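PDB 3NF2: putative polyprenyl synthetase from Streptomyces coelicolor, which probably catalyses the metal-dependent transfer of prenyl groups between diphosphate substrates, elongating isoprenoid chains in the manner of FPP/GGPP-type synthases. Local coordinates for residues 323-326 against 327-330; 55-58 against 59-63. All coordinates share one frame; numbering follows the deposited sequence. Where two conformers were deposited one is given.

Interaction 1 (323-326 against 327-330)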
loop_
_atom_site.group_PDB
_atom_site.type_symbol
_atom_site.label_atom_id
_atom_site.label_comp_id
_atom_site.label_asym_id
_atom_site.label_seq_id
_atom_site.Cartn_x
_atom_site.Cartn_y
_atom_site.Cartn_z
ATOM N N ASP A 323 9.471 -11.609 31.586
ATOM C CA ASP A 323 8.729 -11.430 32.825
ATOM C C ASP A 323 7.283 -11.078 32.501
ATOM O O ASP A 323 6.999 -10.070 31.854
ATOM C CB ASP A 323 9.381 -10.339 33.678
ATOM C CG ASP A 323 8.922 -10.369 35.127
ATOM O OD1 ASP A 323 8.285 -11.362 35.554
ATOM O OD2 ASP A 323 9.208 -9.387 35.844
ATOM N N MET A 324 6.377 -11.925 32.971
ATOM C CA MET A 324 5.010 -11.952 32.491
ATOM C C MET A 324 4.184 -12.732 33.505
ATOM O O MET A 324 4.668 -13.734 34.043
ATOM C CB MET A 324 5.000 -12.664 31.133
ATOM C CG MET A 324 3.657 -13.012 30.529
ATOM S SD MET A 324 3.867 -14.104 29.096
ATOM C CE MET A 324 5.346 -13.431 28.372
ATOM N N PRO A 325 2.957 -12.259 33.799
ATOM C CA PRO A 325 1.987 -13.016 34.582
ATOM C C PRO A 325 1.829 -14.432 34.047
ATOM O O PRO A 325 1.684 -14.628 32.837
ATOM C CB PRO A 325 0.696 -12.221 34.392
ATOM C CG PRO A 325 1.161 -10.817 34.259
ATOM C CD PRO A 325 2.502 -10.875 33.566
ATOM N N ASP A 326 1.876 -15.400 34.958
ATOM C CA ASP A 326 1.925 -16.824 34.610
ATOM C C ASP A 326 0.638 -17.376 33.983
ATOM O O ASP A 326 0.672 -18.410 33.311
ATOM C CB ASP A 326 2.349 -17.656 35.831
ATOM C CG ASP A 326 3.789 -17.372 36.271
ATOM O OD1 ASP A 326 4.432 -16.452 35.720
ATOM O OD2 ASP A 326 4.286 -18.075 37.176
ATOM N N ARG A 327 -0.482 -16.687 34.193
ATOM C CA ARG A 327 -1.738 -17.040 33.535
ATOM C C ARG A 327 -1.669 -16.686 32.046
ATOM O O ARG A 327 -2.249 -17.382 31.205
ATOM C CB ARG A 327 -2.929 -16.308 34.167
ATOM C CG ARG A 327 -2.820 -16.005 35.660
ATOM C CD ARG A 327 -4.135 -15.448 36.199
ATOM N NE ARG A 327 -4.577 -14.244 35.492
ATOM C CZ ARG A 327 -5.851 -13.887 35.327
ATOM N NH1 ARG A 327 -6.831 -14.644 35.808
ATOM N NH2 ARG A 327 -6.150 -12.772 34.668
ATOM N N VAL A 328 -0.964 -15.594 31.741
ATOM C CA VAL A 328 -0.800 -15.109 30.370
ATOM C C VAL A 328 0.171 -16.018 29.614
ATOM O O VAL A 328 -0.121 -16.445 28.496
ATOM C CB VAL A 328 -0.323 -13.630 30.345
ATOM C CG1 VAL A 328 -0.258 -13.101 28.927
ATOM C CG2 VAL A 328 -1.250 -12.754 31.184
ATOM N N ARG A 329 1.306 -16.313 30.250
ATOM C CA ARG A 329 2.288 -17.249 29.707
ATOM C C ARG A 329 1.658 -18.595 29.355
ATOM O O ARG A 329 1.934 -19.142 28.288
ATOM C CB ARG A 329 3.458 -17.438 30.678
ATOM C CG ARG A 329 4.670 -18.122 30.057
ATOM C CD ARG A 329 5.762 -18.377 31.081
ATOM N NE ARG A 329 6.518 -17.170 31.399
ATOM C CZ ARG A 329 6.152 -16.280 32.316
ATOM N NH1 ARG A 329 5.035 -16.459 33.003
ATOM N NH2 ARG A 329 6.903 -15.211 32.543
ATOM N N ASP A 330 0.804 -19.110 30.243
ATOM C CA ASP A 330 0.064 -20.355 30.009
ATOM C C ASP A 330 -0.825 -20.266 28.770
ATOM O O ASP A 330 -0.945 -21.228 28.005
ATOM C CB ASP A 330 -0.798 -20.712 31.231
ATOM C CG ASP A 330 -0.058 -21.573 32.261
ATOM O OD1 ASP A 330 -0.734 -22.366 32.957
ATOM O OD2 ASP A 330 1.187 -21.467 32.378
#

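Interaction 2 (55-58 against 59-63). With SO4 (sulfate ion), chain B.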
loop_
_atom_site.group_PDB
_atom_site.type_symbol
_atom_site.label_atom_id
_atom_site.label_comp_id
_atom_site.label_asym_id
_atom_site.label_seq_id
_atom_site.Cartn_x
_atom_site.Cartn_y
_atom_site.Cartn_z
ATOM N N LYS A 55 -9.874 -18.202 10.504
ATOM C CA LYS A 55 -9.171 -18.436 11.762
ATOM C C LYS A 55 -8.934 -17.124 12.498
ATOM O O LYS A 55 -8.957 -16.046 11.892
ATOM C CB LYS A 55 -7.839 -19.134 11.507
ATOM C CG LYS A 55 -7.936 -20.494 10.814
ATOM C CD LYS A 55 -6.658 -20.846 10.043
ATOM C CE LYS A 55 -5.411 -20.861 10.936
ATOM N NZ LYS A 55 -4.731 -19.518 11.022
ATOM N N ALA A 56 -8.693 -17.225 13.800
ATOM C CA ALA A 56 -8.576 -16.045 14.642
ATOM C C ALA A 56 -7.325 -16.047 15.515
ATOM O O ALA A 56 -7.335 -15.492 16.618
ATOM C CB ALA A 56 -9.821 -15.893 15.496
ATOM N N VAL A 57 -6.246 -16.642 15.008
ATOM C CA VAL A 57 -4.999 -16.761 15.762
ATOM C C VAL A 57 -4.390 -15.391 16.071
ATOM O O VAL A 57 -4.119 -15.083 17.241
ATOM C CB VAL A 57 -3.964 -17.668 15.042
ATOM C CG1 VAL A 57 -2.684 -17.776 15.863
ATOM C CG2 VAL A 57 -4.543 -19.047 14.790
ATOM N N ARG A 58 -4.197 -14.576 15.031
ATOM C CA ARG A 58 -3.611 -13.234 15.186
ATOM C C ARG A 58 -4.373 -12.281 16.148
ATOM O O ARG A 58 -3.736 -11.658 17.022
ATOM C CB ARG A 58 -3.343 -12.560 13.824
ATOM C CG ARG A 58 -2.429 -13.326 12.872
ATOM C CD ARG A 58 -2.480 -12.741 11.446
ATOM N NE ARG A 58 -3.849 -12.691 10.942
ATOM C CZ ARG A 58 -4.391 -13.582 10.118
ATOM N NH1 ARG A 58 -3.678 -14.595 9.647
ATOM N NH2 ARG A 58 -5.657 -13.449 9.749
ATOM N N PRO A 59 -5.716 -12.149 15.991
ATOM C CA PRO A 59 -6.422 -11.302 16.962
ATOM C C PRO A 59 -6.318 -11.803 18.411
ATOM O O PRO A 59 -6.033 -11.001 19.317
ATOM C CB PRO A 59 -7.883 -11.331 16.483
ATOM C CG PRO A 59 -7.951 -12.326 15.382
ATOM C CD PRO A 59 -6.584 -12.503 14.849
ATOM N N ALA A 60 -6.517 -13.107 18.612
ATOM C CA ALA A 60 -6.357 -13.725 19.935
ATOM C C ALA A 60 -4.987 -13.415 20.526
ATOM O O ALA A 60 -4.870 -13.120 21.701
ATOM C CB ALA A 60 -6.569 -15.242 19.862
ATOM N N LEU A 61 -3.966 -13.458 19.682
ATOM C CA LEU A 61 -2.596 -13.217 20.086
ATOM C C LEU A 61 -2.406 -11.772 20.539
ATOM O O LEU A 61 -1.802 -11.522 21.578
ATOM C CB LEU A 61 -1.676 -13.542 18.909
ATOM C CG LEU A 61 -0.401 -14.378 19.018
ATOM C CD1 LEU A 61 -0.301 -15.178 20.297
ATOM C CD2 LEU A 61 -0.330 -15.306 17.816
ATOM N N ALA A 62 -2.946 -10.829 19.767
ATOM C CA ALA A 62 -2.782 -9.398 20.056
ATOM C C ALA A 62 -3.462 -8.941 21.345
ATOM O O ALA A 62 -2.924 -8.085 22.053
ATOM C CB ALA A 62 -3.244 -8.556 18.881
ATOM N N VAL A 63 -4.634 -9.505 21.643
ATOM C CA VAL A 63 -5.321 -9.174 22.897
ATOM C C VAL A 63 -4.587 -9.801 24.077
ATOM O O VAL A 63 -4.458 -9.167 25.125
ATOM C CB VAL A 63 -6.863 -9.483 22.897
ATOM C CG1 VAL A 63 -7.583 -8.631 21.859
ATOM C CG2 VAL A 63 -7.173 -10.955 22.671
HETATM S S SO4 B . -6.914 -16.349 7.819
HETATM O O1 SO4 B . -7.399 -15.150 8.503
HETATM O O2 SO4 B . -7.777 -17.470 8.187
HETATM O O3 SO4 B . -6.958 -16.112 6.372
HETATM O O4 SO4 B . -5.536 -16.667 8.214
#

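Interaction 1 (323-326 against 327-330)
Arg329 folds back over the start of its own helix and meets Met324 and Asp326 with its guanidinium group. This is the N-terminal turn of helix 326-339, the last helix of the mainly helical polyprenyl synthase chain, with Pro325 at the N-cap. The arginine leaves the helix with CG anti to its backbone N (chi1 -166°), and a bend further out at CG-CD turns the end of the chain toward the Met324 carbonyl. There NH1 and NH2 grip a single atom, Met324 O, end-on from the same face of the carbonyl. The distances are 2.9 Å for NH1 to Met324 O and 3.1 Å for NH2 to Met324 O. Both bonds are bent, and the NH1 donor stands well above the carbonyl plane. Beside it, the Asp326 side chain runs in the same direction as that of Arg329. Its OD1 makes a salt bridge with Arg329 NH1, but the carboxylate and guanidinium planes are almost perpendicular (89°), so they do not pair side-on; the hydrogen bond within the salt bridge is weak, with an N-H...O angle of 119°. The Arg329 side chain was modelled in two conformers, and this account holds for one of them. NH2 also bonds to the carbonyl oxygen of Val322.

Met324 presents its CG to one face of the guanidinium and, crossing Val328 at about a right angle, sets the same atom 4.0 Å from Val328 CB. Met324 and Val328, the two buried residues here, both pack on Val68. Val328 has CG2 beside its backbone N, which carries the methyl to 3.8 Å from Pro325 CB. The first helical turn closes with a backbone bond from Arg329 N to Pro325 O, at 3.1 Å.

Interaction 2 (55-58 against 59-63)
Arg58 CB sits beside the Pro59 ring, 3.4 Å from Pro59 CD, as the peptide link between the two residues requires. From that CB the chain sets off with CG beside the backbone N and anti to the carbonyl carbon (chi1 -57°), heading back toward the start of the helix. The side chain runs between helices, touching Val83 and His87 of helix 77-98 and Leu187 and Leu188 of helix 173-198. A bend at CG-CD (chi3 -55°) then brings NE to a salt bridge with Glu84, which, with the sulfate bonds at the tip, should fix the rotation of the guanidinium. At that tip the two terminal nitrogens take two oxygens of a sulfate ion: NH2 reaches O1 at 2.7 Å and NH1 reaches O4 at 3.1 Å. The sulfur lies in the guanidinium plane, so the anion is met edge-on.

Residues 55-59, Lys-Ala-Val-Arg-Pro, match the Lys-x-x-Arg-Pro signature that trans-prenyltransferases use to hold the diphosphate of isopentenyl diphosphate, and the sulfate, probably from the crystallisation liquor, is consistent with a stand-in for that group. Arg104 NH2 also bonds the ion, and so does the backbone N of Lys55, 3.2 Å from O2 along a nearly straight bond; the Lys55 side chain is poorly ordered.

Behind the arginine, Ala56 is the N-cap of helix 57-67. Pro59, with no N-H to give, sits in the first turn, where none is needed, and its CG packs 4.0 Å from Ala56 CB. Ala60 N bonds to Ala56 O, and Leu61 N to Val57 O. One turn apart, Val57 and Leu61 lie side by side, with Val57 CG1 3.9 Å from Leu61 CD2.

Overall arrangement
Interaction 2 comes first along the chain and forms the start of helix 57-67; interaction 1, near the C-terminus, opens helix 326-339. Their centres are about 17 Å apart and their nearest atoms about 7 Å, so they do not touch directly. One connection runs through Val68, just past the end of helix 57-67: Met324 and Val328 of interaction 1 pack on it. Interaction 2 lines the sulfate site, whereas interaction 1 is peripheral, centred about 25 Å from the middle of the chain, with its Arg329 guanidinium far from the sulfate.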